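Local coordinates for nucleoside diphosphate kinase (PDB 1XQI), which probably makes nucleoside triphosphates other than ATP by passing the gamma phosphate of ATP to nucleoside diphosphates through a phosphorylated enzyme intermediate, at residues V52-E57 and R185-E190; F62-E67 and P177-R182; Q82-D87 and A160-R165; M120-N125 and E129-L134; V135-T138 and A143-G146. The protein carries 6 engineered substitutions. All blocks are in the same frame, centred on the assembly; numbering follows the deposited sequence.

Contact 1. Residues V52-E57 and R185-E190; sequences VKASPE and RFWFRE
The carbonyl oxygen of Trp187, in the last turn of helix 177-187, accepts a hydrogen bond from Lys50 NZ, which ties the end of that helix to strand 45-52. Across to residues 52-57 the same residue offers only its indole, and the meeting there is wholly apolar. Two atoms at the far rim of the six-membered ring do the touching. Ala54 CB sits at the ring edge, near the indole plane, 4.0 Å from Trp187 CH2. Val52 CG2 comes to 4.1 Å from Trp187 CZ3 along a slanting path that is neither face-on nor edge-on. With Trp187 CG anti to its own carbonyl carbon (chi1 -71°), the indole reaches out toward the strand end. On the valine, CG2 is the branch lodged between the backbone N and the carbonyl carbon, and it is this methyl that meets the ring. Phe186 CD2 lies 3.6 Å above one face of the indole, displaced toward the rim. The Phe62 ring, with its plane at about 50° to the indole, Ile59 of helix 56-62 and Val119 of strand 117-123 confine it further. Beyond the apolar patch, Lys53 packs on Leu194 of the second subunit, placing this corner beside the dimer partner. The contact illustrates how one aromatic residue at a helix end can pin the helix to a strand end: in this ferredoxin-fold alpha/beta sandwich, the last helix lies against the end of strand 45-52, an outermost strand within the chain.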
# COMPACT_ATOMS: atom_id res chain seq x y z
N VAL A 52 -0.88 0.93 -8.70
CA VAL A 52 -0.62 0.75 -10.13
C VAL A 52 -1.46 1.68 -10.98
O VAL A 52 -2.64 1.89 -10.72
CB VAL A 52 -0.91 -0.70 -10.61
CG1 VAL A 52 0.19 -1.69 -10.19
CG2 VAL A 52 -2.33 -1.17 -10.13
N LYS A 53 -0.81 2.26 -11.98
CA LYS A 53 -1.48 2.86 -13.14
C LYS A 53 -1.74 1.80 -14.22
O LYS A 53 -0.83 1.42 -14.93
CB LYS A 53 -0.60 3.98 -13.70
CG LYS A 53 -1.35 5.01 -14.53
CD LYS A 53 -2.45 5.72 -13.70
CE LYS A 53 -3.43 6.37 -14.65
NZ LYS A 53 -3.71 5.39 -15.78
N ALA A 54 -2.97 1.32 -14.31
CA ALA A 54 -3.30 0.24 -15.24
C ALA A 54 -3.57 0.74 -16.65
O ALA A 54 -4.14 1.81 -16.84
CB ALA A 54 -4.48 -0.52 -14.72
N SER A 55 -3.17 -0.02 -17.65
CA SER A 55 -3.50 0.30 -19.04
C SER A 55 -4.90 -0.20 -19.42
O SER A 55 -5.41 -1.14 -18.82
CB SER A 55 -2.48 -0.32 -19.99
OG SER A 55 -2.27 -1.68 -19.66
N PRO A 56 -5.55 0.47 -20.40
CA PRO A 56 -6.76 -0.14 -20.98
C PRO A 56 -6.73 -1.65 -21.25
O PRO A 56 -7.65 -2.33 -20.80
CB PRO A 56 -7.01 0.70 -22.24
CG PRO A 56 -6.57 2.10 -21.79
CD PRO A 56 -5.31 1.83 -20.95
N GLU A 57 -5.71 -2.19 -21.93
CA GLU A 57 -5.72 -3.64 -22.25
C GLU A 57 -5.73 -4.50 -21.00
O GLU A 57 -6.41 -5.52 -20.97
CB GLU A 57 -4.61 -4.12 -23.20
CG GLU A 57 -3.37 -3.24 -23.25
CD GLU A 57 -3.52 -1.99 -24.20
OE1 GLU A 57 -3.78 -2.20 -25.42
OE2 GLU A 57 -3.35 -0.83 -23.70
N ARG A 185 -3.51 -14.17 -9.42
CA ARG A 185 -2.44 -14.46 -10.43
C ARG A 185 -2.28 -13.32 -11.45
O ARG A 185 -1.18 -12.90 -11.78
CB ARG A 185 -2.65 -15.83 -11.18
CG ARG A 185 -1.58 -16.12 -12.34
CD ARG A 185 -2.16 -16.83 -13.64
NE ARG A 185 -3.58 -16.47 -13.82
CZ ARG A 185 -4.05 -15.40 -14.48
NH1 ARG A 185 -3.22 -14.54 -15.11
NH2 ARG A 185 -5.38 -15.19 -14.50
N PHE A 186 -3.41 -12.80 -11.91
CA PHE A 186 -3.43 -11.71 -12.89
C PHE A 186 -2.55 -10.53 -12.52
O PHE A 186 -1.85 -10.03 -13.37
CB PHE A 186 -4.87 -11.23 -13.16
CG PHE A 186 -4.93 -10.15 -14.18
CD1 PHE A 186 -5.02 -10.45 -15.54
CD2 PHE A 186 -4.85 -8.80 -13.79
CE1 PHE A 186 -5.03 -9.43 -16.49
CE2 PHE A 186 -4.88 -7.79 -14.74
CZ PHE A 186 -4.97 -8.10 -16.08
N TRP A 187 -2.62 -10.07 -11.25
CA TRP A 187 -1.88 -8.90 -10.75
C TRP A 187 -0.54 -9.17 -10.07
O TRP A 187 0.26 -8.26 -9.97
CB TRP A 187 -2.74 -8.13 -9.75
CG TRP A 187 -3.90 -7.40 -10.32
CD1 TRP A 187 -5.23 -7.69 -10.15
CD2 TRP A 187 -3.85 -6.24 -11.15
NE1 TRP A 187 -6.01 -6.79 -10.84
CE2 TRP A 187 -5.20 -5.88 -11.45
CE3 TRP A 187 -2.81 -5.47 -11.69
CZ2 TRP A 187 -5.53 -4.78 -12.26
CZ3 TRP A 187 -3.13 -4.37 -12.50
CH2 TRP A 187 -4.49 -4.04 -12.78
N PHE A 188 -0.31 -10.38 -9.57
CA PHE A 188 0.89 -10.68 -8.77
C PHE A 188 1.66 -11.92 -9.25
O PHE A 188 1.06 -12.97 -9.47
CB PHE A 188 0.55 -10.80 -7.26
CG PHE A 188 -0.08 -9.55 -6.68
CD1 PHE A 188 -1.46 -9.46 -6.52
CD2 PHE A 188 0.70 -8.46 -6.33
CE1 PHE A 188 -2.06 -8.33 -6.03
CE2 PHE A 188 0.11 -7.30 -5.82
CZ PHE A 188 -1.27 -7.23 -5.67
N ARG A 189 2.98 -11.79 -9.40
CA ARG A 189 3.83 -12.99 -9.58
C ARG A 189 3.82 -13.74 -8.25
O ARG A 189 3.49 -13.18 -7.22
CB ARG A 189 5.27 -12.62 -9.94
CG ARG A 189 5.52 -12.17 -11.39
CD ARG A 189 5.35 -10.66 -11.58
NE ARG A 189 6.29 -9.82 -10.80
CZ ARG A 189 6.29 -8.47 -10.80
NH1 ARG A 189 5.39 -7.80 -11.54
NH2 ARG A 189 7.18 -7.78 -10.08
N GLU A 190 4.17 -15.02 -8.28
CA GLU A 190 4.29 -15.82 -7.04
C GLU A 190 5.05 -15.09 -5.92
O GLU A 190 4.63 -15.10 -4.77
CB GLU A 190 4.97 -17.16 -7.37
CG GLU A 190 4.03 -18.12 -8.07
CD GLU A 190 2.62 -18.06 -7.47
OE1 GLU A 190 1.70 -17.56 -8.16
OE2 GLU A 190 2.46 -18.46 -6.29

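Contact 2. Residues F62-E67 and P177-R182; sequences FYPSSE and PSEAER
Arg182 brings NH2 to 2.8 Å from Phe62 O, and the oxygen lies at the edge of the guanidinium, near its plane. The hydrogen-bonding angle is poor, so the pair is better read as a polar approach than as a hydrogen bond. One helical turn earlier, Glu179 OE2 rests against the ring of Pro64, 3.7 Å from CG. The glutamate chain bends at chi2 (73°), which swings its carboxylate round toward the proline. Glu179 and Arg182 are also modelled as a salt bridge, but NH1 is placed too close to the Glu179 carboxylate carbon, so that geometry is doubtful. In the next shell, Ser176 OG accepts a hydrogen bond from Glu179 N at the start of helix 177-187. On the other side Lys105 NZ donates to both Tyr63 O and Pro64 O, which fixes the turn leaving helix 56-62. The buried ring of Phe62 meets His172 edge-to-face. Because His172 is the predicted phosphohistidine, the arrangement is consistent with one wall of the nucleoside diphosphate kinase active site.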
# COMPACT_ATOMS: atom_id res chain seq x y z
N PHE A 62 -8.59 -8.14 -17.35
CA PHE A 62 -8.86 -8.50 -15.95
C PHE A 62 -10.33 -8.85 -15.74
O PHE A 62 -10.67 -9.77 -14.99
CB PHE A 62 -8.45 -7.36 -15.01
CG PHE A 62 -8.88 -7.57 -13.57
CD1 PHE A 62 -9.93 -6.83 -13.04
CD2 PHE A 62 -8.24 -8.51 -12.77
CE1 PHE A 62 -10.35 -7.02 -11.71
CE2 PHE A 62 -8.64 -8.69 -11.45
CZ PHE A 62 -9.72 -7.93 -10.92
N TYR A 63 -11.21 -8.09 -16.40
CA TYR A 63 -12.65 -8.38 -16.38
C TYR A 63 -12.99 -9.46 -17.36
O TYR A 63 -12.40 -9.50 -18.41
CB TYR A 63 -13.47 -7.15 -16.66
CG TYR A 63 -13.54 -6.35 -15.44
CD1 TYR A 63 -12.79 -5.18 -15.31
CD2 TYR A 63 -14.29 -6.76 -14.38
CE1 TYR A 63 -12.82 -4.46 -14.16
CE2 TYR A 63 -14.33 -6.03 -13.21
CZ TYR A 63 -13.58 -4.86 -13.12
OH TYR A 63 -13.61 -4.10 -11.96
N PRO A 64 -13.94 -10.35 -17.00
CA PRO A 64 -14.28 -11.47 -17.90
C PRO A 64 -14.75 -10.98 -19.25
O PRO A 64 -15.19 -9.82 -19.38
CB PRO A 64 -15.44 -12.18 -17.20
CG PRO A 64 -15.26 -11.79 -15.71
CD PRO A 64 -14.77 -10.35 -15.77
N SER A 65 -14.64 -11.84 -20.25
CA SER A 65 -15.24 -11.55 -21.53
C SER A 65 -16.24 -12.64 -21.90
O SER A 65 -16.65 -12.75 -23.06
CB SER A 65 -14.15 -11.35 -22.56
OG SER A 65 -13.01 -10.77 -21.92
N SER A 66 -16.63 -13.45 -20.93
CA SER A 66 -17.62 -14.48 -21.19
C SER A 66 -18.96 -13.84 -21.60
O SER A 66 -19.33 -12.76 -21.11
CB SER A 66 -17.78 -15.40 -19.97
OG SER A 66 -18.74 -14.87 -19.09
N GLU A 67 -19.70 -14.50 -22.48
CA GLU A 67 -21.04 -14.00 -22.85
C GLU A 67 -21.89 -13.96 -21.61
O GLU A 67 -22.68 -13.01 -21.42
CB GLU A 67 -21.70 -14.86 -23.91
CG GLU A 67 -23.17 -14.55 -24.16
CD GLU A 67 -23.87 -15.61 -25.04
OE1 GLU A 67 -23.57 -16.84 -24.86
OE2 GLU A 67 -24.72 -15.21 -25.89
N PRO A 177 -13.96 -17.73 -4.51
CA PRO A 177 -12.54 -18.19 -4.44
C PRO A 177 -11.96 -18.48 -5.83
O PRO A 177 -10.82 -18.12 -6.11
CB PRO A 177 -12.60 -19.49 -3.64
CG PRO A 177 -14.06 -19.81 -3.43
CD PRO A 177 -14.84 -18.55 -3.65
N SER A 178 -12.76 -19.10 -6.69
CA SER A 178 -12.33 -19.43 -8.04
C SER A 178 -11.83 -18.17 -8.76
O SER A 178 -10.70 -18.09 -9.27
CB SER A 178 -13.52 -20.06 -8.80
OG SER A 178 -13.11 -20.49 -10.09
N GLU A 179 -12.70 -17.18 -8.78
CA GLU A 179 -12.37 -15.90 -9.35
C GLU A 179 -11.19 -15.19 -8.62
O GLU A 179 -10.36 -14.52 -9.25
CB GLU A 179 -13.64 -15.07 -9.39
CG GLU A 179 -13.64 -14.06 -10.49
CD GLU A 179 -13.83 -14.62 -11.91
OE1 GLU A 179 -13.42 -15.76 -12.24
OE2 GLU A 179 -14.35 -13.85 -12.72
N ALA A 180 -11.09 -15.37 -7.30
CA ALA A 180 -9.96 -14.83 -6.55
C ALA A 180 -8.61 -15.43 -6.93
O ALA A 180 -7.67 -14.68 -7.16
CB ALA A 180 -10.19 -14.90 -5.03
N GLU A 181 -8.49 -16.76 -7.03
CA GLU A 181 -7.20 -17.33 -7.50
C GLU A 181 -6.82 -16.77 -8.90
O GLU A 181 -5.64 -16.57 -9.21
CB GLU A 181 -7.16 -18.89 -7.43
N ARG A 182 -7.81 -16.44 -9.71
CA ARG A 182 -7.52 -15.86 -11.03
C ARG A 182 -7.12 -14.37 -10.98
O ARG A 182 -6.13 -13.96 -11.59
CB ARG A 182 -8.73 -16.04 -11.94
CG ARG A 182 -8.33 -16.37 -13.33
CD ARG A 182 -9.42 -16.00 -14.33
NE ARG A 182 -9.52 -14.57 -14.53
CZ ARG A 182 -10.51 -13.81 -14.08
NH1 ARG A 182 -11.49 -14.38 -13.39
NH2 ARG A 182 -10.51 -12.49 -14.32

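Contact 3. Residues Q82-D87 and A160-R165; sequences QELGID and AAEEGR
Apolar contact is carried by Ile86, whose CD1 approaches the methyl CB of Ala161 at 4.1 Å. Ile86 CG1 stands anti to the carbonyl carbon (chi1 -47°), and the delta methyl at the end of that branch does the reaching. Tyr81 touches both residues, so a small hydrophobic cluster forms where the two helices end.

A second kind of contact sets carbon against carboxylate. Glu162 bends at chi2 (67°) and slants across Ile86, bringing OE1 to 3.7 Å from Ile86 CD1. Leu84 CD1 lies farther off, 4.3 Å from OE2 of the same glutamate. These are van der Waals approaches, with the aliphatic branches lying beside a surface charge.

Ionic bonding appears within residues 160-165. Arg165 grips Glu163 side-on, with NE and NH2 both directed to OE1. The NE bond is 2.6 Å and runs nearly along the axis of the Glu163 CD-OE1 bond, whereas NH2 comes from above the carboxylate plane. Arg165 NH1 has Asp155 as a further salt-bridge partner, and its guanidinium makes a cation-pi contact with Phe168.

Backbone capping completes the account. Gly85 and Gly164, each with positive phi, terminate their helices in Schellman motifs. In the second, Arg165 N bonds Ala160 O at 3.2 Å and Gly164 N bonds Ala161 O at 2.9 Å. The contact thus sets the C-terminal end of helix 67-84, which lies almost wholly in the insert, against that of helix 157-162, while Lys91 of helix 88-92 donates to Glu162 O.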
# COMPACT_ATOMS: atom_id res chain seq x y z
N GLN A 82 -35.28 0.65 -17.25
CA GLN A 82 -36.72 0.41 -17.28
C GLN A 82 -37.46 1.11 -16.13
O GLN A 82 -38.43 1.81 -16.39
CB GLN A 82 -36.97 -1.09 -17.25
CG GLN A 82 -38.45 -1.47 -17.22
CD GLN A 82 -38.67 -2.84 -17.81
OE1 GLN A 82 -39.03 -2.97 -18.98
NE2 GLN A 82 -38.39 -3.88 -17.02
N GLU A 83 -36.98 0.91 -14.90
CA GLU A 83 -37.47 1.61 -13.67
C GLU A 83 -37.28 3.13 -13.71
O GLU A 83 -38.06 3.87 -13.08
CB GLU A 83 -36.80 1.02 -12.41
CG GLU A 83 -37.25 -0.46 -12.13
CD GLU A 83 -36.35 -1.23 -11.14
OE1 GLU A 83 -35.21 -0.80 -10.86
OE2 GLU A 83 -36.80 -2.29 -10.64
N LEU A 84 -36.27 3.58 -14.45
CA LEU A 84 -36.06 4.99 -14.76
C LEU A 84 -36.84 5.47 -16.01
O LEU A 84 -36.95 6.66 -16.28
CB LEU A 84 -34.56 5.29 -14.94
CG LEU A 84 -33.57 5.46 -13.76
CD1 LEU A 84 -33.89 6.72 -12.89
CD2 LEU A 84 -33.39 4.17 -12.88
N GLY A 85 -37.38 4.53 -16.79
CA GLY A 85 -38.05 4.92 -18.03
C GLY A 85 -37.10 5.50 -19.08
O GLY A 85 -37.54 6.28 -19.95
N ILE A 86 -35.81 5.15 -18.99
CA ILE A 86 -34.86 5.45 -20.09
C ILE A 86 -34.96 4.38 -21.19
O ILE A 86 -35.01 3.18 -20.90
CB ILE A 86 -33.37 5.56 -19.65
CG1 ILE A 86 -33.20 6.44 -18.39
CG2 ILE A 86 -32.51 6.07 -20.83
CD1 ILE A 86 -31.98 6.05 -17.50
N ASP A 87 -35.02 4.82 -22.43
CA ASP A 87 -35.00 3.89 -23.54
C ASP A 87 -33.52 3.59 -23.90
O ASP A 87 -32.81 4.45 -24.43
CB ASP A 87 -35.80 4.43 -24.74
CG ASP A 87 -35.53 3.66 -26.01
OD1 ASP A 87 -35.73 4.24 -27.10
OD2 ASP A 87 -35.11 2.48 -25.93
N ALA A 160 -25.42 7.41 -12.21
CA ALA A 160 -24.46 6.82 -13.12
C ALA A 160 -25.05 6.66 -14.56
O ALA A 160 -24.42 7.05 -15.55
CB ALA A 160 -23.93 5.50 -12.57
N ALA A 161 -26.27 6.11 -14.65
CA ALA A 161 -26.98 6.00 -15.94
C ALA A 161 -27.20 7.38 -16.55
O ALA A 161 -26.72 7.67 -17.65
CB ALA A 161 -28.31 5.23 -15.79
N GLU A 162 -27.88 8.28 -15.84
CA GLU A 162 -28.09 9.60 -16.39
C GLU A 162 -26.75 10.06 -17.01
O GLU A 162 -26.75 10.62 -18.09
CB GLU A 162 -28.62 10.58 -15.31
CG GLU A 162 -30.01 11.26 -15.58
CD GLU A 162 -31.21 10.27 -15.55
OE1 GLU A 162 -31.46 9.62 -16.62
OE2 GLU A 162 -31.90 10.16 -14.48
N GLU A 163 -25.62 9.76 -16.38
CA GLU A 163 -24.33 10.37 -16.75
C GLU A 163 -23.42 9.51 -17.65
O GLU A 163 -22.23 9.81 -17.77
CB GLU A 163 -23.53 10.76 -15.48
CG GLU A 163 -24.06 11.92 -14.60
CD GLU A 163 -23.04 12.29 -13.48
OE1 GLU A 163 -22.21 11.42 -13.13
OE2 GLU A 163 -23.06 13.43 -12.94
N GLY A 164 -23.95 8.44 -18.27
CA GLY A 164 -23.17 7.59 -19.19
C GLY A 164 -21.83 7.13 -18.60
O GLY A 164 -20.76 7.46 -19.12
N ARG A 165 -21.92 6.40 -17.48
CA ARG A 165 -20.76 5.85 -16.73
C ARG A 165 -21.23 4.73 -15.76
O ARG A 165 -22.43 4.51 -15.56
CB ARG A 165 -19.96 6.95 -16.01
CG ARG A 165 -20.75 7.77 -15.02
CD ARG A 165 -19.87 8.53 -14.02
NE ARG A 165 -20.69 9.26 -13.04
CZ ARG A 165 -21.17 8.76 -11.90
NH1 ARG A 165 -20.88 7.52 -11.51
NH2 ARG A 165 -21.91 9.51 -11.11

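Contact 4. Residues M120-N125 and E129-L134; sequences MVLKGN and EIVRKL
Leu122 and Val131 make the tight half of this contact, both buried and both with their CB atoms directed across it. Leu122 CD1 lies 3.8 Å from Val131 CG2, the two side chains meeting at a slant. Val131 CG2 stands anti to its carbonyl carbon while CG1 is anti to the backbone N (chi1 174°), and this rotation presents CG2 to the leucine. Phe39 of helix 32-42 and Ile46 of strand 45-52 press on Leu122, and Thr18 and Leu44 touch Val131, so the pair is enclosed by sheet and helix together. Here the ferredoxin fold is at work: strand 117-123 lies inside the antiparallel sheet, and helix 127-135, which follows it after a short connection, packs back on the same strand. Toward that connection the contact thins to a single approach near the surface. Ile130 CG1 comes to 3.6 Å from Asn125 O, a carbon-to-carbonyl approach rather than a polar bond. The Asn125 side chain is exposed, its ND2 no nearer than 5.9 Å to Ile130 CG1. On this side Glu129 pairs with Arg126 in a salt bridge; elsewhere on the helix, Arg132, an ATP-binding residue by similarity, touches Asp175.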
# COMPACT_ATOMS: atom_id res chain seq x y z
N MSE A 120 -4.73 -5.10 -3.52
CA MSE A 120 -4.25 -5.82 -2.33
C MSE A 120 -4.82 -7.22 -2.33
O MSE A 120 -5.87 -7.51 -2.93
CB MSE A 120 -4.55 -5.05 -0.97
CG MSE A 120 -6.03 -4.89 -0.61
SE MSE A 120 -6.29 -3.83 0.83
CE MSE A 120 -5.88 -2.36 -0.03
N VAL A 121 -4.11 -8.11 -1.65
CA VAL A 121 -4.61 -9.46 -1.43
C VAL A 121 -4.80 -9.60 0.06
O VAL A 121 -3.91 -9.23 0.84
CB VAL A 121 -3.67 -10.50 -1.99
CG1 VAL A 121 -4.15 -11.94 -1.65
CG2 VAL A 121 -3.57 -10.34 -3.50
N LEU A 122 -5.96 -10.08 0.45
CA LEU A 122 -6.32 -10.20 1.85
C LEU A 122 -6.53 -11.69 2.08
O LEU A 122 -7.24 -12.36 1.29
CB LEU A 122 -7.62 -9.44 2.15
CG LEU A 122 -7.49 -7.91 2.13
CD1 LEU A 122 -8.83 -7.30 1.79
CD2 LEU A 122 -6.99 -7.46 3.48
N LYS A 123 -5.89 -12.18 3.14
CA LYS A 123 -5.89 -13.56 3.58
C LYS A 123 -6.58 -13.69 4.95
O LYS A 123 -6.32 -12.92 5.92
CB LYS A 123 -4.42 -14.05 3.68
CG LYS A 123 -4.22 -15.57 3.97
CD LYS A 123 -2.81 -15.85 4.48
CE LYS A 123 -2.48 -17.35 4.64
NZ LYS A 123 -1.78 -17.85 3.40
N GLY A 124 -7.50 -14.63 5.04
CA GLY A 124 -8.04 -15.00 6.32
C GLY A 124 -9.16 -15.97 6.10
O GLY A 124 -9.62 -16.17 4.94
N ASN A 125 -9.62 -16.58 7.19
CA ASN A 125 -10.80 -17.45 7.14
C ASN A 125 -11.96 -16.84 6.34
O ASN A 125 -12.46 -15.76 6.66
CB ASN A 125 -11.28 -17.81 8.56
CG ASN A 125 -12.51 -18.72 8.52
OD1 ASN A 125 -12.48 -19.82 7.94
ND2 ASN A 125 -13.62 -18.24 9.08
N GLU A 129 -16.13 -14.03 1.17
CA GLU A 129 -17.40 -13.58 1.72
C GLU A 129 -17.21 -12.41 2.72
O GLU A 129 -18.01 -11.45 2.70
CB GLU A 129 -18.13 -14.67 2.49
CG GLU A 129 -18.25 -15.97 1.85
CD GLU A 129 -18.34 -17.08 2.92
OE1 GLU A 129 -17.64 -18.13 2.73
OE2 GLU A 129 -19.08 -16.88 3.96
N ILE A 130 -16.21 -12.54 3.60
CA ILE A 130 -15.92 -11.55 4.65
C ILE A 130 -15.79 -10.15 4.03
O ILE A 130 -16.57 -9.23 4.36
CB ILE A 130 -14.63 -11.89 5.48
CG1 ILE A 130 -14.84 -13.08 6.41
CG2 ILE A 130 -14.14 -10.65 6.25
CD1 ILE A 130 -16.13 -13.03 7.17
N VAL A 131 -14.83 -10.03 3.11
CA VAL A 131 -14.60 -8.85 2.27
C VAL A 131 -15.84 -8.42 1.46
O VAL A 131 -16.17 -7.24 1.40
CB VAL A 131 -13.35 -9.05 1.36
CG1 VAL A 131 -13.19 -7.92 0.38
CG2 VAL A 131 -12.07 -9.23 2.25
N ARG A 132 -16.53 -9.35 0.82
CA ARG A 132 -17.82 -8.99 0.26
C ARG A 132 -18.82 -8.44 1.29
O ARG A 132 -19.52 -7.45 1.02
CB ARG A 132 -18.42 -10.17 -0.49
CG ARG A 132 -17.89 -10.31 -1.88
CD ARG A 132 -18.37 -11.64 -2.43
NE ARG A 132 -19.12 -11.42 -3.65
CZ ARG A 132 -20.43 -11.61 -3.75
NH1 ARG A 132 -21.14 -12.04 -2.70
NH2 ARG A 132 -21.02 -11.37 -4.91
N LYS A 133 -18.86 -9.04 2.48
CA LYS A 133 -19.74 -8.54 3.54
C LYS A 133 -19.32 -7.13 3.98
O LYS A 133 -20.18 -6.22 4.06
CB LYS A 133 -19.79 -9.51 4.74
CG LYS A 133 -20.94 -9.25 5.74
CD LYS A 133 -20.71 -9.93 7.12
CE LYS A 133 -19.23 -9.68 7.61
NZ LYS A 133 -18.95 -10.24 8.94
N LEU A 134 -18.03 -6.94 4.26
CA LEU A 134 -17.54 -5.65 4.73
C LEU A 134 -17.75 -4.49 3.73
O LEU A 134 -17.93 -3.33 4.14
CB LEU A 134 -16.07 -5.76 5.10
CG LEU A 134 -15.67 -6.01 6.55
CD1 LEU A 134 -16.62 -6.95 7.21
CD2 LEU A 134 -14.22 -6.53 6.69

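Contact 5. Residues V135-T138 and A143-G146; sequences VGPT and APPG
The backbones draw together in an irregular turn in which the CA atoms of Pro137 and Ala143 are 5.5 Å apart, and neither segment forms helix or strand. Sequence and position identify this as the Kpn loop of nucleoside diphosphate kinases, the excursion between helix 127-135 and helix 148-152. Gly136, with positive phi (95°), turns the chain out of the first helix and leads into the proline. The pyrrolidine of Pro137 then provides nearly all of its side of the contact. Its CG lies over Ala143, 3.5 Å from CA and 3.8 Å from CB of that alanine. The neighbouring ring carbon, CD, faces two ways: it is as near to the Ala143 methyl as to the ring of Pro144. Ala143 is buried, with Pro137 on one part of it and Arg149 touching it as well, while both prolines stay exposed. Arg149, an ATP-binding residue by similarity, also makes weak hydrogen bonds to Gly136 O and Pro137 O. Thr138, likewise assigned to ATP binding by similarity, has its CB directed away from residues 143-146, and its side chain makes no contact with them. Farther along, Asp151 OD2 accepts from Gly146 N. The two proline rings cross at a slant, nearest at Pro137 CD and Pro144 CD, 3.8 Å apart.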
# COMPACT_ATOMS: atom_id res chain seq x y z
N VAL A 135 -17.72 -4.80 2.43
CA VAL A 135 -17.76 -3.80 1.37
C VAL A 135 -19.16 -3.30 1.14
O VAL A 135 -19.36 -2.08 0.96
CB VAL A 135 -17.18 -4.39 0.09
CG1 VAL A 135 -17.75 -3.74 -1.17
CG2 VAL A 135 -15.68 -4.29 0.12
N GLY A 136 -20.14 -4.22 1.16
CA GLY A 136 -21.54 -3.90 0.96
C GLY A 136 -22.01 -4.06 -0.47
O GLY A 136 -21.20 -4.33 -1.38
N PRO A 137 -23.34 -3.93 -0.70
CA PRO A 137 -23.91 -4.13 -2.04
C PRO A 137 -23.43 -3.12 -3.05
O PRO A 137 -22.91 -2.07 -2.74
CB PRO A 137 -25.42 -3.89 -1.83
CG PRO A 137 -25.47 -2.97 -0.66
CD PRO A 137 -24.39 -3.58 0.27
N THR A 138 -23.71 -3.44 -4.28
CA THR A 138 -23.26 -2.69 -5.42
C THR A 138 -23.54 -1.15 -5.41
O THR A 138 -22.65 -0.36 -5.75
CB THR A 138 -23.75 -3.43 -6.69
OG1 THR A 138 -23.01 -2.96 -7.80
CG2 THR A 138 -25.29 -3.29 -6.95
N ALA A 143 -26.35 0.87 0.32
CA ALA A 143 -25.47 0.04 1.13
C ALA A 143 -25.66 0.44 2.61
O ALA A 143 -25.66 1.65 2.94
CB ALA A 143 -24.05 0.23 0.70
N PRO A 144 -25.87 -0.54 3.49
CA PRO A 144 -26.14 -0.12 4.86
C PRO A 144 -24.93 0.55 5.52
O PRO A 144 -23.76 0.22 5.17
CB PRO A 144 -26.49 -1.46 5.58
CG PRO A 144 -26.82 -2.42 4.46
CD PRO A 144 -25.92 -2.01 3.33
N PRO A 145 -25.18 1.44 6.50
CA PRO A 145 -24.06 1.99 7.32
C PRO A 145 -23.25 0.93 8.07
O PRO A 145 -23.80 -0.01 8.57
CB PRO A 145 -24.77 2.93 8.30
CG PRO A 145 -26.06 3.28 7.55
CD PRO A 145 -26.47 2.01 6.88
N GLY A 146 -21.93 1.07 8.08
CA GLY A 146 -21.05 0.05 8.63
C GLY A 146 -20.26 -0.59 7.52
O GLY A 146 -19.12 -0.96 7.74

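Followed from the N terminus, the chain opens contact 1 at the end of strand 45-52 and contact 2 where helix 56-62 ends; helix 177-187 closes contact 2 and then contact 1. These two touch through Phe62, Phe186 and Trp187. Contact 3 lies within contact 2, closing a loop from the insert helix 67-84 to helix 157-162. Inside it, contacts 4 and 5 follow in series, first folding helix 127-135 onto strand 117-123, then drawing the loop beyond that helix together. No two contacts cross. Contact 1 also meets contact 4, where Phe188 packs on Val121, while contact 3 lies remote, its centre about 31 Å from that of contact 1.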